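Local atomic coordinates of uncharacterized protein (Bacillus subtilis, PDB entry 5DQV), a protein that acts as a metal-dependent nucleotide pyrophosphohydrolase built on an all-helical HD domain, with nickel bound in the crystal. Residues A[14-19]-A[61-66]; A[53-58]-A[93-98]; A[81-86]-A[98-103]; A[125-130]-A[175-180]; A[135-140]-A[189-194]. All blocks are in the same frame, centred on the assembly; numbering follows the deposited sequence. Where two conformers were deposited one is given.

Contact 1 (A[14-19]-A[61-66]). With NI (nickel (II) ion), chain C.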
# COMPACT_ATOMS: atom_id res chain seq x y z
N ASP A 14 28.77 7.65 10.63
CA ASP A 14 28.36 6.42 11.31
C ASP A 14 27.77 6.77 12.70
O ASP A 14 26.82 6.13 13.16
CB ASP A 14 29.52 5.43 11.46
CG ASP A 14 29.78 4.60 10.21
OD1 ASP A 14 28.87 4.31 9.39
OD2 ASP A 14 30.94 4.22 10.04
N GLN A 15 28.34 7.77 13.36
CA GLN A 15 27.82 8.23 14.63
C GLN A 15 26.43 8.78 14.53
O GLN A 15 25.53 8.43 15.31
CB GLN A 15 28.73 9.31 15.21
CG GLN A 15 28.38 9.70 16.63
CD GLN A 15 29.42 9.23 17.65
OE1 GLN A 15 30.59 9.43 17.47
NE2 GLN A 15 28.97 8.63 18.72
N ILE A 16 26.23 9.60 13.51
CA ILE A 16 24.92 10.22 13.27
C ILE A 16 23.92 9.14 12.91
O ILE A 16 22.81 9.16 13.43
CB ILE A 16 24.99 11.30 12.21
CG1 ILE A 16 25.85 12.44 12.72
CG2 ILE A 16 23.54 11.83 11.83
CD1 ILE A 16 26.37 13.40 11.61
N ARG A 17 24.34 8.16 12.10
CA ARG A 17 23.45 7.07 11.71
C ARG A 17 22.91 6.31 12.92
O ARG A 17 21.73 5.97 12.96
CB ARG A 17 24.16 6.05 10.79
CG ARG A 17 24.19 6.39 9.37
CD ARG A 17 24.95 5.37 8.52
NE ARG A 17 25.02 5.99 7.21
CZ ARG A 17 24.03 5.96 6.30
NH1 ARG A 17 22.93 5.24 6.49
NH2 ARG A 17 24.18 6.61 5.16
N THR A 18 23.78 6.01 13.88
CA THR A 18 23.37 5.17 15.02
C THR A 18 22.41 6.02 15.90
O THR A 18 21.45 5.51 16.43
CB THR A 18 24.59 4.73 15.84
OG1 THR A 18 25.51 4.01 15.01
CG2 THR A 18 24.19 3.89 17.09
N TRP A 19 22.74 7.30 16.07
CA TRP A 19 21.89 8.23 16.82
C TRP A 19 20.47 8.31 16.26
O TRP A 19 19.50 8.11 16.98
CB TRP A 19 22.55 9.62 16.93
CG TRP A 19 21.67 10.72 17.37
CD1 TRP A 19 20.88 10.74 18.48
CD2 TRP A 19 21.47 11.97 16.70
NE1 TRP A 19 20.20 11.97 18.56
CE2 TRP A 19 20.54 12.72 17.48
CE3 TRP A 19 21.99 12.53 15.51
CZ2 TRP A 19 20.13 13.99 17.11
CZ3 TRP A 19 21.58 13.77 15.16
CH2 TRP A 19 20.66 14.50 15.97
N ALA A 61 20.49 14.59 5.06
CA ALA A 61 19.56 13.51 4.72
C ALA A 61 19.24 12.72 5.97
O ALA A 61 18.09 12.40 6.24
CB ALA A 61 20.15 12.60 3.63
N LEU A 62 20.28 12.41 6.74
CA LEU A 62 20.09 11.57 7.94
C LEU A 62 19.18 12.25 8.95
O LEU A 62 18.35 11.59 9.56
CB LEU A 62 21.40 11.19 8.54
CG LEU A 62 22.21 10.15 7.75
CD1 LEU A 62 23.64 10.07 8.30
CD2 LEU A 62 21.48 8.74 7.77
N VAL A 63 19.31 13.57 9.14
CA VAL A 63 18.51 14.26 10.19
C VAL A 63 17.30 14.99 9.67
O VAL A 63 16.58 15.60 10.47
CB VAL A 63 19.40 15.21 11.05
CG1 VAL A 63 20.61 14.39 11.67
CG2 VAL A 63 19.91 16.43 10.19
N HIS A 64 17.00 14.85 8.37
CA HIS A 64 16.01 15.70 7.69
C HIS A 64 14.62 15.58 8.32
O HIS A 64 13.87 16.56 8.31
CB HIS A 64 16.00 15.44 6.14
CG HIS A 64 15.06 14.37 5.67
ND1 HIS A 64 15.42 13.04 5.58
CD2 HIS A 64 13.78 14.44 5.21
CE1 HIS A 64 14.39 12.32 5.15
NE2 HIS A 64 13.38 13.15 4.91
N ASP A 65 14.31 14.43 8.92
CA ASP A 65 12.98 14.15 9.46
C ASP A 65 12.83 14.39 10.96
O ASP A 65 11.70 14.26 11.49
CB ASP A 65 12.67 12.63 9.36
CG ASP A 65 11.87 12.24 8.15
OD1 ASP A 65 11.68 13.05 7.18
OD2 ASP A 65 11.45 11.05 8.18
N LEU A 66 13.93 14.63 11.68
CA LEU A 66 13.92 14.48 13.13
C LEU A 66 13.06 15.61 13.74
O LEU A 66 12.54 15.44 14.82
CB LEU A 66 15.31 14.53 13.74
CG LEU A 66 16.28 13.36 13.47
CD1 LEU A 66 17.55 13.67 14.17
CD2 LEU A 66 15.68 12.03 13.96
NI NI C . 11.60 12.36 4.44

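Contact 2 (A[53-58]-A[93-98])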
# COMPACT_ATOMS: atom_id res chain seq x y z
N ASP A 53 28.45 19.00 -1.79
CA ASP A 53 29.22 18.57 -0.62
C ASP A 53 28.62 17.32 -0.03
O ASP A 53 27.53 17.39 0.56
CB ASP A 53 29.23 19.66 0.43
CG ASP A 53 30.14 19.31 1.63
OD1 ASP A 53 30.06 18.23 2.31
OD2 ASP A 53 30.94 20.16 1.92
N LEU A 54 29.30 16.19 -0.15
CA LEU A 54 28.68 14.88 0.21
C LEU A 54 28.45 14.70 1.73
O LEU A 54 27.48 14.05 2.17
CB LEU A 54 29.51 13.71 -0.32
CG LEU A 54 29.65 13.57 -1.83
CD1 LEU A 54 30.37 12.25 -2.24
CD2 LEU A 54 28.27 13.71 -2.56
N PHE A 55 29.34 15.29 2.54
CA PHE A 55 29.18 15.17 3.96
C PHE A 55 27.94 15.92 4.41
O PHE A 55 27.16 15.43 5.24
CB PHE A 55 30.43 15.64 4.72
CG PHE A 55 30.32 15.49 6.21
CD1 PHE A 55 30.22 14.23 6.77
CD2 PHE A 55 30.29 16.60 7.03
CE1 PHE A 55 30.10 14.07 8.12
CE2 PHE A 55 30.17 16.47 8.37
CZ PHE A 55 30.09 15.18 8.93
N ILE A 56 27.74 17.11 3.85
CA ILE A 56 26.58 17.90 4.25
C ILE A 56 25.33 17.21 3.74
O ILE A 56 24.31 17.13 4.44
CB ILE A 56 26.65 19.38 3.74
CG1 ILE A 56 27.83 20.16 4.36
CG2 ILE A 56 25.35 20.09 4.00
CD1 ILE A 56 27.83 20.16 5.94
N VAL A 57 25.38 16.69 2.52
CA VAL A 57 24.22 16.02 1.95
C VAL A 57 23.81 14.82 2.81
O VAL A 57 22.63 14.66 3.17
CB VAL A 57 24.48 15.55 0.53
CG1 VAL A 57 23.43 14.49 0.13
CG2 VAL A 57 24.48 16.75 -0.45
N GLU A 58 24.81 14.00 3.18
CA GLU A 58 24.49 12.80 3.95
C GLU A 58 23.95 13.13 5.35
O GLU A 58 23.00 12.50 5.80
CB GLU A 58 25.68 11.89 4.06
CG GLU A 58 25.35 10.55 4.61
CD GLU A 58 26.53 9.65 4.65
OE1 GLU A 58 27.67 10.05 4.28
OE2 GLU A 58 26.32 8.54 5.15
N LYS A 93 30.99 24.06 13.63
CA LYS A 93 29.87 25.01 13.73
C LYS A 93 29.32 25.36 12.37
O LYS A 93 28.11 25.46 12.19
CB LYS A 93 30.32 26.31 14.42
CG LYS A 93 29.31 27.50 14.29
CD LYS A 93 29.82 28.81 14.90
CE LYS A 93 28.85 29.98 14.59
NZ LYS A 93 27.45 29.49 14.42
N GLU A 94 30.21 25.54 11.40
CA GLU A 94 29.77 26.02 10.10
C GLU A 94 28.96 24.96 9.36
O GLU A 94 27.92 25.28 8.76
CB GLU A 94 30.96 26.50 9.25
CG GLU A 94 31.83 27.56 9.95
CD GLU A 94 31.11 28.89 10.14
OE1 GLU A 94 30.19 28.98 10.99
OE2 GLU A 94 31.49 29.87 9.44
N ASP A 95 29.44 23.72 9.41
CA ASP A 95 28.75 22.59 8.83
C ASP A 95 27.44 22.33 9.51
O ASP A 95 26.42 22.06 8.84
CB ASP A 95 29.62 21.34 8.92
CG ASP A 95 30.73 21.35 7.89
OD1 ASP A 95 30.64 22.11 6.90
OD2 ASP A 95 31.67 20.62 8.09
N ALA A 96 27.45 22.42 10.83
CA ALA A 96 26.24 22.26 11.58
C ALA A 96 25.17 23.33 11.24
O ALA A 96 23.99 23.03 11.05
CB ALA A 96 26.58 22.22 13.09
N ASP A 97 25.60 24.58 11.08
CA ASP A 97 24.70 25.65 10.67
C ASP A 97 24.09 25.35 9.27
O ASP A 97 22.87 25.59 9.05
CB ASP A 97 25.47 27.01 10.60
CG ASP A 97 25.63 27.68 11.93
OD1 ASP A 97 25.05 27.20 12.92
OD2 ASP A 97 26.34 28.70 12.02
N ARG A 98 24.92 24.86 8.33
CA ARG A 98 24.47 24.54 6.97
C ARG A 98 23.39 23.47 7.03
O ARG A 98 22.40 23.55 6.32
CB ARG A 98 25.64 24.03 6.09
CG ARG A 98 26.61 25.08 5.58
CD ARG A 98 27.83 24.46 4.84
NE ARG A 98 27.51 23.95 3.50
CZ ARG A 98 28.37 23.31 2.70
NH1 ARG A 98 29.64 23.11 3.07
NH2 ARG A 98 27.98 22.90 1.49
O HOH W 1 32.03 19.84 4.64

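Contact 3 (A[81-86]-A[98-103])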
# COMPACT_ATOMS: atom_id res chain seq x y z
N GLU A 81 18.05 20.74 19.69
CA GLU A 81 18.50 19.41 20.08
C GLU A 81 19.31 18.78 18.97
O GLU A 81 20.32 18.14 19.25
CB GLU A 81 17.29 18.50 20.45
CG GLU A 81 16.79 18.77 21.89
CD GLU A 81 15.35 18.32 22.17
OE1 GLU A 81 14.59 17.98 21.26
OE2 GLU A 81 14.97 18.40 23.32
N VAL A 82 18.86 18.95 17.72
CA VAL A 82 19.60 18.44 16.58
C VAL A 82 20.97 19.12 16.46
O VAL A 82 21.97 18.47 16.33
CB VAL A 82 18.80 18.61 15.28
CG1 VAL A 82 19.62 18.21 14.10
CG2 VAL A 82 17.48 17.77 15.34
N TYR A 83 20.97 20.45 16.50
CA TYR A 83 22.18 21.24 16.45
C TYR A 83 23.22 20.79 17.52
O TYR A 83 24.37 20.52 17.20
CB TYR A 83 21.85 22.74 16.61
CG TYR A 83 23.10 23.60 16.63
CD1 TYR A 83 23.68 24.05 15.44
CD2 TYR A 83 23.74 23.93 17.83
CE1 TYR A 83 24.82 24.85 15.46
CE2 TYR A 83 24.90 24.70 17.85
CZ TYR A 83 25.42 25.14 16.65
OH TYR A 83 26.55 25.88 16.64
N ASN A 84 22.77 20.68 18.77
CA ASN A 84 23.65 20.36 19.91
C ASN A 84 24.30 18.99 19.78
O ASN A 84 25.49 18.81 20.12
CB ASN A 84 22.89 20.49 21.22
CG ASN A 84 22.58 21.96 21.59
OD1 ASN A 84 23.15 22.87 21.02
ND2 ASN A 84 21.72 22.16 22.62
N GLN A 85 23.54 18.02 19.25
CA GLN A 85 24.05 16.67 19.13
C GLN A 85 25.07 16.62 18.03
O GLN A 85 26.13 15.97 18.16
CB GLN A 85 22.90 15.69 18.85
CG GLN A 85 23.21 14.22 19.04
CD GLN A 85 22.99 13.72 20.47
OE1 GLN A 85 22.97 14.52 21.41
NE2 GLN A 85 22.88 12.40 20.65
N LEU A 86 24.77 17.28 16.91
CA LEU A 86 25.77 17.36 15.83
C LEU A 86 27.10 17.94 16.32
O LEU A 86 28.18 17.41 16.00
CB LEU A 86 25.24 18.19 14.63
CG LEU A 86 24.06 17.58 13.88
CD1 LEU A 86 23.51 18.61 12.85
CD2 LEU A 86 24.50 16.25 13.25
N ARG A 98 24.92 24.86 8.33
CA ARG A 98 24.47 24.54 6.97
C ARG A 98 23.39 23.47 7.03
O ARG A 98 22.40 23.55 6.32
CB ARG A 98 25.64 24.03 6.09
CG ARG A 98 26.61 25.08 5.58
CD ARG A 98 27.83 24.46 4.84
NE ARG A 98 27.51 23.95 3.50
CZ ARG A 98 28.37 23.31 2.70
NH1 ARG A 98 29.64 23.11 3.07
NH2 ARG A 98 27.98 22.90 1.49
N VAL A 99 23.62 22.45 7.86
CA VAL A 99 22.69 21.36 7.99
C VAL A 99 21.36 21.88 8.57
O VAL A 99 20.30 21.61 8.00
CB VAL A 99 23.25 20.23 8.85
CG1 VAL A 99 22.12 19.27 9.27
CG2 VAL A 99 24.35 19.50 8.02
N ILE A 100 21.44 22.75 9.58
CA ILE A 100 20.23 23.31 10.18
C ILE A 100 19.45 24.16 9.16
O ILE A 100 18.21 24.03 9.06
CB ILE A 100 20.60 24.06 11.51
CG1 ILE A 100 21.06 23.07 12.58
CG2 ILE A 100 19.45 25.02 12.04
CD1 ILE A 100 20.11 21.86 12.87
N HIS A 101 20.16 24.97 8.37
CA HIS A 101 19.52 25.81 7.38
C HIS A 101 18.75 24.96 6.35
O HIS A 101 17.69 25.34 5.90
CB HIS A 101 20.52 26.74 6.69
CG HIS A 101 20.95 27.92 7.51
ND1 HIS A 101 20.06 28.84 8.02
CD2 HIS A 101 22.19 28.37 7.84
CE1 HIS A 101 20.73 29.78 8.67
NE2 HIS A 101 22.02 29.52 8.58
N ILE A 102 19.29 23.78 6.00
CA ILE A 102 18.60 22.88 5.08
C ILE A 102 17.31 22.38 5.72
O ILE A 102 16.22 22.54 5.15
CB ILE A 102 19.48 21.66 4.67
CG1 ILE A 102 20.66 22.11 3.81
CG2 ILE A 102 18.62 20.61 3.88
CD1 ILE A 102 21.75 21.00 3.57
N ILE A 103 17.42 21.77 6.90
CA ILE A 103 16.25 21.04 7.42
C ILE A 103 15.11 21.93 7.89
O ILE A 103 13.97 21.50 7.88
CB ILE A 103 16.65 19.99 8.48
CG1 ILE A 103 17.17 20.66 9.75
CG2 ILE A 103 17.74 19.11 7.87
CD1 ILE A 103 17.64 19.69 10.85

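Contact 4 (A[125-130]-A[175-180]). With NI (nickel (II) ion), chain C.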
# COMPACT_ATOMS: atom_id res chain seq x y z
N VAL A 125 19.51 18.74 -3.26
CA VAL A 125 19.80 17.33 -3.42
C VAL A 125 18.97 16.47 -2.42
O VAL A 125 18.39 15.49 -2.81
CB VAL A 125 21.33 17.05 -3.30
CG1 VAL A 125 21.64 15.56 -3.18
CG2 VAL A 125 22.10 17.67 -4.52
N VAL A 126 18.98 16.85 -1.16
CA VAL A 126 18.21 16.13 -0.12
C VAL A 126 16.72 16.13 -0.44
O VAL A 126 16.03 15.09 -0.29
CB VAL A 126 18.49 16.70 1.27
CG1 VAL A 126 17.62 16.02 2.33
CG2 VAL A 126 20.04 16.57 1.64
N GLN A 127 16.22 17.29 -0.87
CA GLN A 127 14.81 17.44 -1.18
C GLN A 127 14.43 16.47 -2.29
O GLN A 127 13.43 15.76 -2.19
CB GLN A 127 14.50 18.90 -1.54
CG GLN A 127 13.05 19.16 -1.90
CD GLN A 127 12.75 20.62 -2.14
OE1 GLN A 127 13.23 21.23 -3.09
NE2 GLN A 127 11.98 21.20 -1.24
N ASP A 128 15.25 16.43 -3.33
CA ASP A 128 15.05 15.55 -4.47
C ASP A 128 15.01 14.07 -4.07
O ASP A 128 14.15 13.32 -4.49
CB ASP A 128 16.18 15.76 -5.50
CG ASP A 128 16.00 17.04 -6.37
OD1 ASP A 128 14.99 17.78 -6.22
OD2 ASP A 128 16.90 17.28 -7.23
N ALA A 129 15.94 13.67 -3.20
CA ALA A 129 16.02 12.30 -2.72
C ALA A 129 14.75 11.94 -1.91
O ALA A 129 14.18 10.86 -2.05
CB ALA A 129 17.31 12.12 -1.87
N ASP A 130 14.29 12.90 -1.12
CA ASP A 130 13.14 12.69 -0.27
C ASP A 130 11.91 12.50 -1.16
O ASP A 130 11.03 11.63 -0.90
CB ASP A 130 13.01 13.92 0.65
CG ASP A 130 12.12 13.71 1.81
OD1 ASP A 130 12.01 12.62 2.30
OD2 ASP A 130 11.51 14.68 2.26
N MET A 175 8.78 18.99 -9.90
CA MET A 175 9.42 19.87 -8.89
C MET A 175 10.82 19.41 -8.48
O MET A 175 11.38 19.91 -7.51
CB MET A 175 8.51 20.01 -7.65
CG MET A 175 7.13 20.73 -7.94
SD MET A 175 5.96 20.29 -6.59
CE MET A 175 6.29 21.76 -5.63
N MET A 176 11.39 18.50 -9.25
CA MET A 176 12.75 18.03 -9.01
C MET A 176 13.70 19.18 -9.33
O MET A 176 13.53 19.90 -10.36
CB MET A 176 13.03 16.79 -9.86
CG MET A 176 12.22 15.57 -9.45
SD MET A 176 12.72 14.86 -7.83
CE MET A 176 11.23 13.89 -7.66
N ASN A 177 14.68 19.37 -8.43
CA ASN A 177 15.68 20.38 -8.55
C ASN A 177 16.85 20.03 -9.51
O ASN A 177 17.26 20.86 -10.32
CB ASN A 177 16.24 20.70 -7.16
CG ASN A 177 15.18 21.25 -6.22
OD1 ASN A 177 14.66 22.38 -6.42
ND2 ASN A 177 14.91 20.50 -5.13
N THR A 178 17.41 18.83 -9.40
CA THR A 178 18.67 18.52 -10.09
C THR A 178 18.40 17.72 -11.35
O THR A 178 17.39 17.01 -11.45
CB THR A 178 19.65 17.74 -9.16
OG1 THR A 178 19.08 16.48 -8.79
CG2 THR A 178 19.94 18.54 -7.88
N ASP A 179 19.32 17.85 -12.31
CA ASP A 179 19.32 17.04 -13.51
C ASP A 179 19.36 15.55 -13.17
O ASP A 179 18.60 14.78 -13.76
CB ASP A 179 20.51 17.42 -14.41
CG ASP A 179 20.34 18.81 -15.06
OD1 ASP A 179 19.20 19.34 -15.05
OD2 ASP A 179 21.35 19.36 -15.57
N THR A 180 20.21 15.17 -12.21
CA THR A 180 20.35 13.77 -11.84
C THR A 180 19.02 13.22 -11.31
O THR A 180 18.55 12.16 -11.73
CB THR A 180 21.46 13.54 -10.81
OG1 THR A 180 22.70 14.02 -11.36
CG2 THR A 180 21.60 12.02 -10.48
NI NI C . 11.60 12.36 4.44
O HOH W 2 12.55 18.36 -5.39

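Contact 5 (A[135-140]-A[189-194])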
# COMPACT_ATOMS: atom_id res chain seq x y z
N ILE A 135 7.75 8.38 -4.86
CA ILE A 135 7.25 7.96 -6.17
C ILE A 135 7.86 6.60 -6.55
O ILE A 135 8.69 6.06 -5.82
CB ILE A 135 7.46 9.03 -7.28
CG1 ILE A 135 8.94 9.36 -7.52
CG2 ILE A 135 6.68 10.34 -6.97
CD1 ILE A 135 9.17 10.33 -8.70
N GLY A 136 7.39 6.04 -7.65
CA GLY A 136 7.92 4.78 -8.17
C GLY A 136 7.32 3.66 -7.37
O GLY A 136 6.36 3.87 -6.67
N ALA A 137 7.87 2.46 -7.48
CA ALA A 137 7.36 1.31 -6.73
C ALA A 137 7.38 1.57 -5.23
O ALA A 137 6.43 1.22 -4.51
CB ALA A 137 8.17 0.02 -7.06
N VAL A 138 8.45 2.21 -4.77
CA VAL A 138 8.52 2.52 -3.35
C VAL A 138 7.47 3.56 -2.94
O VAL A 138 6.80 3.41 -1.90
CB VAL A 138 9.99 2.89 -2.87
CG1 VAL A 138 10.53 3.97 -3.67
CG2 VAL A 138 9.98 3.32 -1.43
N GLY A 139 7.26 4.59 -3.77
CA GLY A 139 6.19 5.57 -3.43
C GLY A 139 4.78 4.96 -3.38
O GLY A 139 3.93 5.34 -2.53
N ILE A 140 4.53 4.01 -4.27
CA ILE A 140 3.26 3.30 -4.30
C ILE A 140 3.03 2.61 -2.98
O ILE A 140 1.97 2.74 -2.33
CB ILE A 140 3.22 2.29 -5.49
CG1 ILE A 140 3.03 3.03 -6.82
CG2 ILE A 140 2.07 1.29 -5.35
CD1 ILE A 140 3.53 2.23 -7.99
N HIS A 189 8.30 7.78 -12.07
CA HIS A 189 7.04 8.40 -12.47
C HIS A 189 6.34 7.56 -13.51
O HIS A 189 5.17 7.30 -13.39
CB HIS A 189 7.31 9.76 -13.02
CG HIS A 189 6.09 10.49 -13.50
ND1 HIS A 189 5.22 11.12 -12.65
CD2 HIS A 189 5.61 10.69 -14.75
CE1 HIS A 189 4.27 11.71 -13.35
NE2 HIS A 189 4.48 11.46 -14.63
N GLU A 190 7.08 7.15 -14.54
CA GLU A 190 6.48 6.32 -15.56
C GLU A 190 5.98 4.98 -14.98
O GLU A 190 4.94 4.44 -15.42
CB GLU A 190 7.43 6.05 -16.70
CG GLU A 190 7.63 7.29 -17.57
CD GLU A 190 6.30 7.84 -18.12
OE1 GLU A 190 5.40 7.02 -18.49
OE2 GLU A 190 6.18 9.09 -18.17
N PHE A 191 6.74 4.41 -14.07
CA PHE A 191 6.29 3.15 -13.44
C PHE A 191 4.97 3.39 -12.65
O PHE A 191 4.04 2.60 -12.67
CB PHE A 191 7.38 2.57 -12.51
CG PHE A 191 6.97 1.26 -11.92
CD1 PHE A 191 7.01 0.12 -12.68
CD2 PHE A 191 6.41 1.22 -10.66
CE1 PHE A 191 6.58 -1.08 -12.15
CE2 PHE A 191 5.95 0.03 -10.13
CZ PHE A 191 6.03 -1.10 -10.85
N MET A 192 4.92 4.50 -11.94
CA MET A 192 3.72 4.85 -11.17
C MET A 192 2.52 5.06 -12.16
O MET A 192 1.44 4.61 -11.89
CB MET A 192 4.02 6.13 -10.39
CG MET A 192 3.07 6.49 -9.31
SD MET A 192 3.78 7.77 -8.10
CE MET A 192 4.51 8.96 -9.25
N LEU A 193 2.75 5.64 -13.33
CA LEU A 193 1.72 5.74 -14.35
C LEU A 193 1.27 4.34 -14.84
O LEU A 193 0.08 4.10 -15.00
CB LEU A 193 2.17 6.59 -15.51
CG LEU A 193 2.17 8.11 -15.25
CD1 LEU A 193 2.78 8.89 -16.43
CD2 LEU A 193 0.73 8.59 -14.99
N GLN A 194 2.21 3.42 -15.03
CA GLN A 194 1.84 2.04 -15.36
C GLN A 194 0.98 1.37 -14.28
O GLN A 194 0.03 0.63 -14.60
CB GLN A 194 3.08 1.23 -15.76
CG GLN A 194 3.70 1.77 -17.08
CD GLN A 194 2.68 1.81 -18.28
OE1 GLN A 194 2.02 0.81 -18.60
NE2 GLN A 194 2.53 3.02 -18.92

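Contact 1 (A[14-19]-A[61-66])
Behind the HD pair of the metal site, His64 and Asp65, three residues of helix 8-24, Ile16, Arg17 and Trp19, pack on Leu62, Val63 and Leu66 of helix 54-63 and the type I turn from Val63 to Leu66. Leu62 sits in the middle: its CD1 lies 3.9 Å from Ile16 CG2, while its CD2 rests over one face of the Arg17 guanidinium, 4.0 Å above the plane and toward the rim. The extended arginine crosses Leu62 at about a right angle and carries NH2 on to a salt bridge with Glu58. Trp19 CG is anti to its backbone N (chi1 166°), and the six-membered ring reaches the turn, with CZ3 3.7 Å from Val63 CG1. Leu66 CD1 makes an off-centre CH-pi contact with the same ring, 4.1 Å from its centroid. This apolar layer backs a segment whose other side meets the nickel ion, which His64 NE2 binds at 2.0 Å together with His35 and Asp130; Asp65 OD1, also of the site, stands farther off at 2.8 Å. The other ring nitrogen fixes the imidazole's rotation: His64 ND1 donates in its ring plane to a lone pair of Ala61 O, 2.8 Å away at 167°.

Contact 2 (A[53-58]-A[93-98])
Helix 54-58 and helix 93-98 run at 48° to each other, their short axes 10.2 Å apart at closest approach, and Ile56 and Asp95 are nearest across the gap with CA atoms 6.9 Å apart. The contact belongs to the all-helical HD domain and holds the first turns of two of its helices together. Asp53 is the N-cap of one of them: its OD1 accepts from Ile56 N at 3.0 Å with an angle of 160°, the N-H arriving from above the carboxylate plane. While OD1 makes the cap, OD2 faces the other helix, where Arg98 NH1 approaches it at 3.4 Å in a weak, long salt bridge. The carboxylate and guanidinium planes stand 87° apart, so the two groups do not pair flat. The stronger partner of Arg98 is Glu122, whose OE1 takes NH2 and whose OE2 accepts from Asp53 N. Two conformers of the arginine were modelled, so its place is less certain than that of its neighbours. In the conformer described, the chain bends about its CG-CD bond and the guanidinium settles over Ile56, with Ile56 CG1 3.6 Å above its centre. The isoleucine's next carbon goes to the other acid, Ile56 CD1 lying 3.6 Å from Asp95 OD1. A water joins the two carboxylates at the partly buried margin: it donates to Asp53 OD2 at 2.9 Å and, weakly, to Asp95 OD1 at 3.5 Å.

Contact 3 (A[81-86]-A[98-103])
This is an apolar helix-to-helix contact within the HD domain, made by Val82, Tyr83 and Leu86 of helix 79-88 on Val99, Ile100 and Ile103 of helix 93-106. The two segments run nearly antiparallel at 154°, with their axes 10.4 Å apart at closest approach. Ile100 works between two neighbours. Its CG1 comes to the edge of the Tyr83 ring, near the ring plane, 4.0 Å from Tyr83 CD1, and the two side chains cross at about a right angle. Its CD1 goes on to Val82 CG1 at 3.9 Å, the valine and isoleucine sliding past each other in opposite directions. The same Val82 CG1 also receives Ile103 CD1 at 4.1 Å. One turn along, Leu86 CD1 meets Val99 CG1 at 3.9 Å. The side chains meet through carbon atoms, and Ile100 CD1 also lies against the backbone N of Tyr83. Tyr83 also lies on Lys93, Ala96 and Asp97 of the helix opposite, and the inner residues meet the rest of the domain: Val99 touches Val63, and Ile103 packs behind the metal ligand His64, its side chain about 10 Å from the nickel ion. Two successive helices joined by a short loop and packed nearly antiparallel make a helical hairpin, here part of the all-helical HD domain.

Contact 4 (A[125-130]-A[175-180])
Asp128 is gripped closely by Asn177 and Thr178, whereas the contact slackens toward exposed Met175, where water takes over. On the tight side the carboxylate spreads over two successive backbone amides: Asn177 N donates to Asp128 OD1 at 2.7 Å, nearly straight at 172°, and Thr178 N donates to the syn lone pair of Asp128 OD2 at 2.7 Å. Thr178 OG1 adds a second bond to OD2 at 2.8 Å, arriving nearly along the C-O axis. Thr178 is the N-cap of helix 179-202, and the same OG1 accepts from Ala181 N, so the aspartate holds the cap residue of that helix. Its own helix, two residues on, carries Asp130, the last aspartate of the HD-domain metal site, whose OD1 binds the nickel ion at 2.2 Å. An alanine at Asp128 would probably leave the Asn177 and Thr178 amides without their acceptor and let the segment before the helix drift. Nearer the surface, Asn177 ND2 bonds Gln127 OE1 at 2.7 Å on a lone pair, the two amide planes only 13° apart, with a weak bond to Asp128 OD1 besides. Beyond it a water donates to Asp128 OD1 at 2.6 Å and to Met175 O at 2.9 Å, the carbonyl itself staying clear of the carboxylate.

Contact 5 (A[135-140]-A[189-194])
Met192 and Ile135 meet at about a right angle, the thioether end of one lying across the branched side chain of the other. The methionine turns at its last torsion (chi3 45°), which brings CE in to Ile135 CG2 at 3.4 Å, tighter than carbons usually pack. Met192 SD lies 4.0 Å from Gly136 N, so the sulfur sits against the backbone at Gly136. Here the two backbones come close: the CA atoms of Gly136 and Met192 are 5.2 Å apart; Gly136 has a positive phi, which favours glycine by itself. The axes of helix 136-140 and helix 189-194 approach to 8.5 Å at an angle of 53°. Phe191, the residue before Met192, makes the rest of the contact. Its CG is anti to the backbone N (chi1 -177°), and the ring lies obliquely against Ala137, with CD2 3.7 Å from Ala137 N and CE2 3.8 Å from Ala137 CB. Ile140 crosses the phenylalanine at about a right angle, bringing its CD1 to Phe191 CE2 at 3.9 Å. The helix pair belongs to the dimer interface of this HD-domain protein: Tyr195 of the second subunit packs on Phe191 and bonds Ala137 O through its hydroxyl. An alanine at Phe191 would probably open a gap beside Ala137 and Ile140 and leave that neighbouring tyrosine without the ring it packs on. Deeper in the same chain, Ile135 also packs on Ala185 and Leu172, and Met192 on Leu169 and Leu170.

Contacts 1, 2 and 3 cluster on one side of the chain's centre, their centres about 9 to 12 Å apart. Contacts 1 and 2 share helix 54-63, contacts 2 and 3 share helix 93-106 and Arg98, and in both pairs the segments alternate along the sequence, though contact 1 closes before contact 3 opens. Contacts 4 and 5 come later, alternate with each other and share helix 179-202, their centres about 16 Å apart; contact 5 lies across the chain's centre from contacts 1 to 3. Contact 4 is about 19 Å from contact 1, centre to centre, yet the metal site joins the early helices, through His35 and His64, to helix 121-132, through Asp130. The later helices reach the second subunit.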